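Local coordinates for protein ArCE4A (Arthrobacter sp. AW19M34-1, PDB 5LFZ) that probably removes acetyl groups from N-acetylated polysaccharides such as chitin, as a metal-dependent carbohydrate esterase of family 4, at residues K181-P184 with Q185-K189; T196-V200 with D201-A205. One frame throughout, in Å; residues are numbered along the deposited sequence.

Interaction 1 (K181-P184 with Q185-K189)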
loop_
_atom_site.group_PDB
_atom_site.type_symbol
_atom_site.label_atom_id
_atom_site.label_comp_id
_atom_site.label_asym_id
_atom_site.label_seq_id
_atom_site.Cartn_x
_atom_site.Cartn_y
_atom_site.Cartn_z
ATOM N N LYS A 181 -7.734 13.492 6.144
ATOM C CA LYS A 181 -8.035 14.020 7.468
ATOM C C LYS A 181 -7.556 13.086 8.577
ATOM O O LYS A 181 -7.225 13.535 9.674
ATOM C CB LYS A 181 -9.537 14.283 7.601
ATOM C CG LYS A 181 -10.025 15.454 6.758
ATOM C CD LYS A 181 -11.529 15.634 6.859
ATOM C CE LYS A 181 -11.923 17.108 6.802
ATOM N NZ LYS A 181 -10.803 17.978 6.345
ATOM N N ALA A 182 -7.509 11.789 8.291
ATOM C CA ALA A 182 -7.083 10.813 9.289
ATOM C C ALA A 182 -5.582 10.841 9.531
ATOM O O ALA A 182 -5.127 10.665 10.658
ATOM C CB ALA A 182 -7.501 9.411 8.876
ATOM N N VAL A 183 -4.806 11.040 8.472
ATOM C CA VAL A 183 -3.368 10.807 8.566
ATOM C C VAL A 183 -2.617 11.631 9.618
ATOM O O VAL A 183 -1.811 11.056 10.351
ATOM C CB VAL A 183 -2.706 10.997 7.192
ATOM C CG1 VAL A 183 -1.239 11.392 7.337
ATOM C CG2 VAL A 183 -2.828 9.704 6.438
ATOM N N PRO A 184 -2.876 12.953 9.721
ATOM C CA PRO A 184 -2.138 13.702 10.743
ATOM C C PRO A 184 -2.311 13.106 12.134
ATOM O O PRO A 184 -1.333 12.931 12.858
ATOM C CB PRO A 184 -2.757 15.101 10.670
ATOM C CG PRO A 184 -3.254 15.202 9.281
ATOM C CD PRO A 184 -3.766 13.838 8.950
ATOM N N GLN A 185 -3.545 12.769 12.486
ATOM C CA GLN A 185 -3.821 12.179 13.786
ATOM C C GLN A 185 -3.302 10.742 13.898
ATOM O O GLN A 185 -2.781 10.339 14.944
ATOM C CB GLN A 185 -5.325 12.219 14.070
ATOM C CG GLN A 185 -5.698 11.692 15.435
ATOM C CD GLN A 185 -7.193 11.736 15.697
ATOM O OE1 GLN A 185 -7.649 11.417 16.795
ATOM N NE2 GLN A 185 -7.966 12.128 14.686
ATOM N N LEU A 186 -3.453 9.970 12.828
ATOM C CA LEU A 186 -3.047 8.567 12.847
ATOM C C LEU A 186 -1.539 8.436 13.079
ATOM O O LEU A 186 -1.092 7.624 13.894
ATOM C CB LEU A 186 -3.451 7.872 11.545
ATOM C CG LEU A 186 -3.001 6.409 11.483
ATOM C CD1 LEU A 186 -3.493 5.661 12.710
ATOM C CD2 LEU A 186 -3.483 5.734 10.215
ATOM N N VAL A 187 -0.760 9.246 12.372
ATOM C CA VAL A 187 0.689 9.231 12.534
ATOM C C VAL A 187 1.082 9.641 13.953
ATOM O O VAL A 187 1.899 8.979 14.595
ATOM C CB VAL A 187 1.369 10.156 11.518
ATOM C CG1 VAL A 187 2.862 10.247 11.791
ATOM C CG2 VAL A 187 1.115 9.655 10.111
ATOM N N SER A 188 0.496 10.733 14.436
ATOM C CA SER A 188 0.784 11.221 15.783
ATOM C C SER A 188 0.527 10.145 16.829
ATOM O O SER A 188 1.360 9.901 17.701
ATOM C CB SER A 188 -0.057 12.456 16.106
ATOM O OG SER A 188 0.323 13.551 15.291
ATOM N N LYS A 189 -0.628 9.497 16.732
ATOM C CA LYS A 189 -0.995 8.483 17.711
ATOM C C LYS A 189 -0.153 7.213 17.599
ATOM O O LYS A 189 0.181 6.607 18.616
ATOM C CB LYS A 189 -2.481 8.143 17.592
ATOM C CG LYS A 189 -3.381 9.190 18.251
ATOM C CD LYS A 189 -4.853 8.857 18.104
ATOM C CE LYS A 189 -5.719 9.886 18.812
ATOM N NZ LYS A 189 -5.555 9.830 20.288
#
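Leu186 N donates to Ala182 O at 2.8 Å and Val187 N to Val183 O at 2.9 Å, successive i to i+4 bonds that carry helix 177-192 through the kink at Pro184, whose ring nitrogen has no hydrogen to give to the preceding turn. The second of these is almost straight, with 174° at the hydrogen. The next carbonyl, Pro184 O, takes two donors from the same residue: Ser188 N at 3.3 Å and Ser188 OG at 3.0 Å, which arrive from opposite faces of the carbonyl plane. The hydroxyl can do this because OG lies beside its own backbone N and anti to the carbonyl carbon (chi1 -67°), folded back along the helix. Gln49 NE2 also donates to Pro184 O.

On the buried side Val183 and Val187 run side by side in the same direction, CG1 of Val183 meeting CG2 of Val187 at 4.0 Å. That CG2 also sits 3.3 Å from Val183 O, and CB of Leu186 rests against Ala182 O. Val183, Leu186 and Val187 all pack on strand 26-32. On Gln185, CG anti to the backbone N (chi1 -177°) and the extended chain beyond it carry NE2 out to Gln154 OE1 on helix 153-163.

The chemistry is that of an amphipathic helix: branched apolar side chains seat it on the central sheet of the NodB-type domain, while the carbonyl of Pro184, shared by Ser188 N, Ser188 OG and Gln49 NE2, ties this turn to the chain just after helix 39-48. These donors do not replace the bond missing at the proline nitrogen.

Interaction 2 (T196-V200 with D201-A205); sequences TLVTV and DQLFA
Thr199 and Gln202 form a capping box at the start of the short helix 200-203, which follows strand 196-197 in the deacetylase domain. Thr199 is the N-cap: its OG1 accepts a weak bond from Gln202 N at 3.3 Å, and in return Gln202 OE1 accepts from Thr199 N at 2.9 Å, nearly straight at 173°. OG1 is placed for this by a chi1 of 61°, which sets it between the backbone N and carbonyl carbon of Thr199.

The extended side chain of Gln202 runs back beside the cap. Its CB lies 3.6 Å from Thr199 O, and CG passes close to Thr199 OG1, at 3.2 Å. CD continues past the same hydroxyl, bringing OE1 to the amide of Thr199, which it meets with a C=O...N angle of 136°, the donor a little out of the carboxamide plane. OE1 also touches CB of Val198 at 3.5 Å. With an alanine here instead of Gln202, the amide of Thr199 would probably lose its side-chain acceptor, and a gap would open beside Val198 and the threonine hydroxyl.

The first helical turn is closed by Leu203 N, which donates to Thr199 O, and by Phe204 N, which donates to Val200 O. Crossing at about a right angle, Val198 puts CG2 against CB of Leu203, and both residues touch Cys26 on strand 26-32. Asp201 N is taken by Gln78 OE1, a link to strand 78-81. Phe204, whose ring stacks with Phe209, lies alongside Val200: CG1 of the valine meets CD2 at 3.8 Å, while Val200 O comes to the ring edge, in its plane, 3.4 Å from that same CD2.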
loop_
_atom_site.group_PDB
_atom_site.type_symbol
_atom_site.label_atom_id
_atom_site.label_comp_id
_atom_site.label_asym_id
_atom_site.label_seq_id
_atom_site.Cartn_x
_atom_site.Cartn_y
_atom_site.Cartn_z
ATOM N N THR A 196 7.396 2.806 14.953
ATOM C CA THR A 196 8.176 3.431 13.899
ATOM C C THR A 196 7.502 3.080 12.582
ATOM O O THR A 196 7.179 1.922 12.344
ATOM C CB THR A 196 9.633 2.954 13.914
ATOM O OG1 THR A 196 10.268 3.410 15.117
ATOM C CG2 THR A 196 10.402 3.484 12.700
ATOM N N LEU A 197 7.256 4.086 11.751
ATOM C CA LEU A 197 6.480 3.881 10.533
ATOM C C LEU A 197 7.438 3.654 9.375
ATOM O O LEU A 197 8.366 4.436 9.166
ATOM C CB LEU A 197 5.563 5.074 10.276
ATOM C CG LEU A 197 4.702 5.450 11.493
ATOM C CD1 LEU A 197 3.813 6.646 11.220
ATOM C CD2 LEU A 197 3.854 4.280 11.920
ATOM N N VAL A 198 7.222 2.570 8.635
ATOM C CA VAL A 198 8.167 2.140 7.604
ATOM C C VAL A 198 7.456 1.749 6.314
ATOM O O VAL A 198 6.247 1.557 6.303
ATOM C CB VAL A 198 9.014 0.930 8.069
ATOM C CG1 VAL A 198 9.841 1.273 9.301
ATOM C CG2 VAL A 198 8.124 -0.289 8.321
ATOM N N THR A 199 8.215 1.618 5.229
ATOM C CA THR A 199 7.656 1.081 3.994
ATOM C C THR A 199 7.550 -0.433 4.123
ATOM O O THR A 199 8.141 -1.020 5.024
ATOM C CB THR A 199 8.513 1.423 2.768
ATOM O OG1 THR A 199 9.813 0.844 2.925
ATOM C CG2 THR A 199 8.638 2.934 2.604
ATOM N N VAL A 200 6.795 -1.060 3.228
ATOM C CA VAL A 200 6.640 -2.507 3.249
ATOM C C VAL A 200 7.994 -3.191 3.065
ATOM O O VAL A 200 8.294 -4.196 3.721
ATOM C CB VAL A 200 5.637 -2.966 2.162
ATOM C CG1 VAL A 200 5.709 -4.460 1.947
ATOM C CG2 VAL A 200 4.218 -2.545 2.547
ATOM N N ASP A 201 8.825 -2.613 2.205
ATOM C CA ASP A 201 10.166 -3.129 1.962
ATOM C C ASP A 201 10.964 -3.203 3.261
ATOM O O ASP A 201 11.528 -4.243 3.594
ATOM C CB ASP A 201 10.890 -2.253 0.945
ATOM C CG ASP A 201 12.128 -2.910 0.401
ATOM O OD1 ASP A 201 12.024 -3.627 -0.616
ATOM O OD2 ASP A 201 13.205 -2.717 0.999
ATOM N N GLN A 202 10.989 -2.096 3.998
ATOM C CA GLN A 202 11.690 -2.044 5.279
ATOM C C GLN A 202 11.107 -3.027 6.284
ATOM O O GLN A 202 11.844 -3.664 7.040
ATOM C CB GLN A 202 11.637 -0.636 5.867
ATOM C CG GLN A 202 12.249 0.452 5.005
ATOM C CD GLN A 202 12.054 1.830 5.618
ATOM O OE1 GLN A 202 10.970 2.413 5.536
ATOM N NE2 GLN A 202 13.102 2.350 6.251
ATOM N N LEU A 203 9.782 -3.139 6.287
ATOM C CA LEU A 203 9.082 -4.001 7.230
ATOM C C LEU A 203 9.517 -5.452 7.077
ATOM O O LEU A 203 9.701 -6.162 8.069
ATOM C CB LEU A 203 7.567 -3.883 7.043
ATOM C CG LEU A 203 6.733 -4.703 8.029
ATOM C CD1 LEU A 203 6.882 -4.154 9.435
ATOM C CD2 LEU A 203 5.283 -4.703 7.610
ATOM N N PHE A 204 9.710 -5.887 5.836
ATOM C CA PHE A 204 10.086 -7.274 5.573
ATOM C C PHE A 204 11.577 -7.457 5.325
ATOM O O PHE A 204 12.017 -8.556 4.989
ATOM C CB PHE A 204 9.305 -7.819 4.375
ATOM C CG PHE A 204 7.866 -8.107 4.678
ATOM C CD1 PHE A 204 7.490 -9.318 5.242
ATOM C CD2 PHE A 204 6.886 -7.167 4.405
ATOM C CE1 PHE A 204 6.163 -9.585 5.525
ATOM C CE2 PHE A 204 5.557 -7.428 4.684
ATOM C CZ PHE A 204 5.195 -8.640 5.248
ATOM N N ALA A 205 12.349 -6.389 5.491
ATOM C CA ALA A 205 13.791 -6.452 5.272
ATOM C C ALA A 205 14.449 -7.472 6.198
ATOM O O ALA A 205 14.329 -7.385 7.420
ATOM C CB ALA A 205 14.414 -5.084 5.466
#

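Overall arrangement
Both contacts are local and lie in series along the chain, the helix 177-192 of interaction 1 leading into the strand 196-197 that opens interaction 2. Their centres are about 18 Å apart, yet they meet where Val187 CG1 packs on Leu197 CD1 at 3.8 Å, and both rest on strand 26-32. Interaction 1 is partly buried, one side apolar against the sheet and the other bearing polar side chains; interaction 2 lies nearer the centre of the chain and is largely buried. In the first, a serine hydroxyl donates to a carbonyl in mid-helix; in the second, a threonine hydroxyl and a glutamine amide oxygen accept from backbone N-H groups at a helix start.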